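Side-chain contacts in AT-less polyketide synthase (Streptomyces platensis subsp. rosaceus, PDB 4TKT), which probably catalyses the decarboxylative condensation that extends the polyketide chain, as a ketosynthase domain of the isomigrastatin pathway: residues 315-320 with 372-377; 349-354 with 381-386. One frame throughout, in Å; residues are numbered along the deposited sequence.

Contact 1 of 2, residues 315-320 with 372-377; sequences IGCIEA and AKLLLQ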
# COMPACT_ATOMS: atom_id res chain seq x y z
N ILE A 315 21.50 5.56 -10.18
CA ILE A 315 20.05 5.42 -10.22
C ILE A 315 19.63 4.59 -11.42
O ILE A 315 19.92 4.94 -12.56
CB ILE A 315 19.33 6.79 -10.29
CG1 ILE A 315 19.69 7.67 -9.09
CG2 ILE A 315 17.82 6.58 -10.36
CD1 ILE A 315 19.05 7.24 -7.80
N GLY A 316 18.94 3.48 -11.16
CA GLY A 316 18.55 2.57 -12.22
C GLY A 316 17.18 2.86 -12.79
O GLY A 316 16.91 2.57 -13.95
N CYS A 317 16.32 3.45 -11.97
CA CYS A 317 14.94 3.71 -12.38
C CYS A 317 14.33 4.89 -11.64
O CYS A 317 14.54 5.06 -10.44
CB CYS A 317 14.09 2.45 -12.16
SG CYS A 317 12.32 2.67 -12.48
N ILE A 318 13.59 5.71 -12.38
CA ILE A 318 12.83 6.80 -11.79
C ILE A 318 11.34 6.59 -12.02
O ILE A 318 10.89 6.52 -13.17
CB ILE A 318 13.23 8.17 -12.37
CG1 ILE A 318 14.65 8.55 -11.94
CG2 ILE A 318 12.25 9.24 -11.93
CD1 ILE A 318 14.78 8.91 -10.48
N GLU A 319 10.58 6.47 -10.94
CA GLU A 319 9.12 6.43 -11.04
C GLU A 319 8.59 7.86 -10.96
O GLU A 319 8.49 8.44 -9.88
CB GLU A 319 8.52 5.55 -9.94
CG GLU A 319 7.00 5.58 -9.87
CD GLU A 319 6.33 5.04 -11.11
OE1 GLU A 319 7.00 4.33 -11.89
OE2 GLU A 319 5.13 5.32 -11.31
N ALA A 320 8.26 8.41 -12.12
CA ALA A 320 7.93 9.83 -12.24
C ALA A 320 6.48 10.15 -11.87
O ALA A 320 5.63 9.26 -11.79
CB ALA A 320 8.22 10.32 -13.65
N ALA A 372 4.92 1.34 -4.65
CA ALA A 372 4.64 -0.08 -4.87
C ALA A 372 5.24 -0.56 -6.17
O ALA A 372 5.92 -1.59 -6.21
CB ALA A 372 3.14 -0.32 -4.85
N LYS A 373 5.01 0.18 -7.25
CA LYS A 373 5.54 -0.17 -8.56
C LYS A 373 7.07 -0.25 -8.53
O LYS A 373 7.66 -1.15 -9.12
CB LYS A 373 5.10 0.84 -9.62
CG LYS A 373 5.71 0.59 -10.99
CD LYS A 373 5.29 1.65 -11.99
CE LYS A 373 6.14 1.58 -13.25
NZ LYS A 373 5.85 2.69 -14.19
N LEU A 374 7.69 0.70 -7.84
CA LEU A 374 9.14 0.76 -7.77
C LEU A 374 9.71 -0.42 -6.99
O LEU A 374 10.64 -1.07 -7.44
CB LEU A 374 9.59 2.08 -7.14
CG LEU A 374 11.09 2.38 -7.15
CD1 LEU A 374 11.70 2.07 -8.51
CD2 LEU A 374 11.33 3.83 -6.79
N LEU A 375 9.13 -0.70 -5.82
CA LEU A 375 9.59 -1.81 -4.99
C LEU A 375 9.36 -3.16 -5.67
O LEU A 375 10.19 -4.06 -5.55
CB LEU A 375 8.88 -1.78 -3.63
CG LEU A 375 9.24 -0.63 -2.69
CD1 LEU A 375 8.38 -0.68 -1.44
CD2 LEU A 375 10.71 -0.68 -2.32
N LEU A 376 8.24 -3.28 -6.37
CA LEU A 376 7.92 -4.52 -7.07
C LEU A 376 8.87 -4.77 -8.24
O LEU A 376 9.22 -5.91 -8.52
CB LEU A 376 6.47 -4.49 -7.57
CG LEU A 376 5.39 -4.77 -6.53
CD1 LEU A 376 4.01 -4.50 -7.10
CD2 LEU A 376 5.50 -6.20 -6.03
N GLN A 377 9.28 -3.69 -8.91
CA GLN A 377 10.23 -3.81 -10.00
C GLN A 377 11.57 -4.33 -9.50
O GLN A 377 12.22 -5.13 -10.16
CB GLN A 377 10.42 -2.46 -10.70
CG GLN A 377 9.32 -2.12 -11.69
CD GLN A 377 9.53 -0.76 -12.33
OE1 GLN A 377 9.38 -0.61 -13.54
NE2 GLN A 377 9.87 0.23 -11.52
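Helix-on-sheet packing within the C-terminal half of a ketosynthase sets Cys317 and Glu319, on one face of strand 317-319, against Lys373, Leu374 and Gln377 of helix 366-380. The strand and helix segments run nearly antiparallel, 156° between their directions, with axes 9.1 Å apart at closest approach. The polar end of the contact is a buried salt bridge between Glu319 OE1 and Lys373 NZ, 3.0 Å long and weak as a hydrogen bond. Lys373 reaches it fully extended, and its chain crosses that of Glu319 at about a right angle. Its methylenes therefore pass close to the carboxylate as well: Lys373 CD lies 3.2 Å from Glu319 OE1. A bend at chi2 of Glu319 (63°), after a CG anti to N, turns the carboxylate into this crossing. Its second oxygen, Glu319 OE2, accepts a hydrogen bond from the backbone N of Ala355, so both oxygens have partners and the group is held from two directions; the lysine and the N-H would be expected to stabilise its negative charge. The mixed sheet belongs to the thiolase-type fold, and Glu319 opens the E-A-H-G-T-G-T sequence familiar from ketosynthases, which leaves the end of this strand. Two residues earlier on the strand, on the same face, Cys317 makes an uncharged contact. With chi1 at 174°, its sulfur projects toward the helix and meets two side chains there: Cys317 SG lies 4.1 Å from Leu374 CD1, an apolar touch, and 3.6 Å from Gln377 NE2. Gln377 extends beyond CG to bring its amide in, while its OE1 accepts a hydrogen bond from Val384 N, which fixes the amide. Leu424 of the adjacent strand 421-427 touches both Glu319 and Leu374, and Trp412 lies against Cys317.

Contact 2 of 2, residues 349-354 with 381-386; sequences FCAIGS and GTLVPS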
# COMPACT_ATOMS: atom_id res chain seq x y z
N PHE A 349 20.94 6.28 -19.22
CA PHE A 349 21.36 5.18 -18.36
C PHE A 349 20.27 4.79 -17.38
O PHE A 349 20.31 3.72 -16.77
CB PHE A 349 22.64 5.55 -17.60
CG PHE A 349 22.49 6.77 -16.73
CD1 PHE A 349 22.79 8.03 -17.22
CD2 PHE A 349 22.07 6.66 -15.41
CE1 PHE A 349 22.66 9.16 -16.42
CE2 PHE A 349 21.93 7.78 -14.61
CZ PHE A 349 22.23 9.03 -15.11
N CYS A 350 19.28 5.67 -17.23
CA CYS A 350 18.22 5.49 -16.24
C CYS A 350 16.88 5.23 -16.91
O CYS A 350 16.55 5.84 -17.92
CB CYS A 350 18.14 6.73 -15.35
SG CYS A 350 16.96 6.63 -13.99
N ALA A 351 16.10 4.31 -16.34
CA ALA A 351 14.77 4.03 -16.85
C ALA A 351 13.77 5.00 -16.24
O ALA A 351 13.98 5.49 -15.14
CB ALA A 351 14.37 2.59 -16.55
N ILE A 352 12.69 5.27 -16.97
CA ILE A 352 11.67 6.18 -16.48
C ILE A 352 10.29 5.76 -16.98
O ILE A 352 10.15 5.23 -18.09
CB ILE A 352 11.98 7.64 -16.87
CG1 ILE A 352 11.11 8.62 -16.08
CG2 ILE A 352 11.84 7.85 -18.38
CD1 ILE A 352 11.49 10.07 -16.28
N GLY A 353 9.27 5.99 -16.15
CA GLY A 353 7.90 5.65 -16.49
C GLY A 353 6.98 6.03 -15.35
O GLY A 353 7.44 6.49 -14.31
N SER A 354 5.68 5.85 -15.55
CA SER A 354 4.70 6.19 -14.51
C SER A 354 3.57 5.17 -14.42
O SER A 354 3.02 4.75 -15.44
CB SER A 354 4.12 7.58 -14.75
OG SER A 354 3.19 7.92 -13.74
N GLY A 381 13.23 -7.84 -10.19
CA GLY A 381 14.32 -7.46 -11.07
C GLY A 381 13.85 -7.25 -12.50
O GLY A 381 14.50 -7.70 -13.45
N THR A 382 12.73 -6.56 -12.65
CA THR A 382 12.11 -6.37 -13.95
C THR A 382 11.53 -4.97 -14.10
O THR A 382 10.80 -4.50 -13.24
CB THR A 382 10.99 -7.40 -14.19
OG1 THR A 382 11.51 -8.73 -14.07
CG2 THR A 382 10.38 -7.22 -15.57
N LEU A 383 11.87 -4.32 -15.21
CA LEU A 383 11.29 -3.02 -15.53
C LEU A 383 10.02 -3.21 -16.35
O LEU A 383 10.02 -3.93 -17.35
CB LEU A 383 12.30 -2.15 -16.28
CG LEU A 383 13.55 -1.78 -15.49
CD1 LEU A 383 14.59 -1.14 -16.39
CD2 LEU A 383 13.18 -0.84 -14.36
N VAL A 384 8.94 -2.56 -15.92
CA VAL A 384 7.64 -2.73 -16.56
C VAL A 384 7.33 -1.57 -17.51
O VAL A 384 7.83 -0.46 -17.32
CB VAL A 384 6.52 -2.86 -15.51
CG1 VAL A 384 6.65 -4.18 -14.77
CG2 VAL A 384 6.56 -1.69 -14.55
N PRO A 385 6.50 -1.83 -18.53
CA PRO A 385 6.15 -0.82 -19.53
C PRO A 385 5.44 0.41 -18.98
O PRO A 385 4.78 0.35 -17.94
CB PRO A 385 5.20 -1.58 -20.47
CG PRO A 385 5.56 -3.00 -20.31
CD PRO A 385 5.94 -3.15 -18.87
N SER A 386 5.59 1.53 -19.68
CA SER A 386 4.81 2.73 -19.42
C SER A 386 3.89 2.97 -20.62
O SER A 386 4.34 3.00 -21.76
CB SER A 386 5.72 3.94 -19.18
OG SER A 386 5.01 5.01 -18.58
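Ser386 and the Gly353-Ser354 peptide form the close end of this contact, where Gly353 CA and Ser386 CA are 5.2 Å apart. The hydroxyl oxygen Ser386 OG accepts a nearly straight hydrogen bond from Ser354 N, 3.2 Å long with an angle of 165° at the hydrogen. Its chi1 of -164°, placing OG opposite the backbone N, aims the oxygen at strand 350-353. Gly353 presents no side chain here, and Ser386 OG rests 3.6 Å from Gly353 CA; a weak bond to Ser357 OG adds a second partner. Ser354 points its own side chain away: Ser354 OG caps the backbone N of Lys356 and also bonds to His321 O, at the turn into the N-I-G-H sequence characteristic of ketosynthases. The incoming chain reaches this point from helix 366-380, which closes in a Schellman motif with Gly381, at positive phi, as the C-prime residue. Residues 351-354 and 383-386, their directions 47° apart, draw together toward Ser386, so the Leu383 end is the looser: Ala351 CA and Leu383 CA are 8.0 Å apart. A lone methyl contact bridges them, Ala351 CB to Leu383 CD1 at 3.7 Å. Leu383 is partly exposed, as is Thr382 before it, although Trp412 and Cys317 also lie against the Leu383 side chain.

How the contacts relate
From the N terminus the order is 315-320, 349-354, 372-377, 381-386, so the two contacts cross rather than nest. Contact 1 closes a loop of 51 intervening residues from strand 317-319 to helix 366-380; contact 2 closes a shorter one of 26, most of it helical. Strands 317-319 and 350-353 are parallel neighbours joined through helix 328-340, and Ile318 N probably hydrogen-bonds to Ala351 O at 2.8 Å. The second partners, helix 366-380 and strand 382-383, are consecutive in the chain. One helix with its outgoing strand is thus tied to two adjacent strands of the main sheet, with contact centres about 7 Å apart.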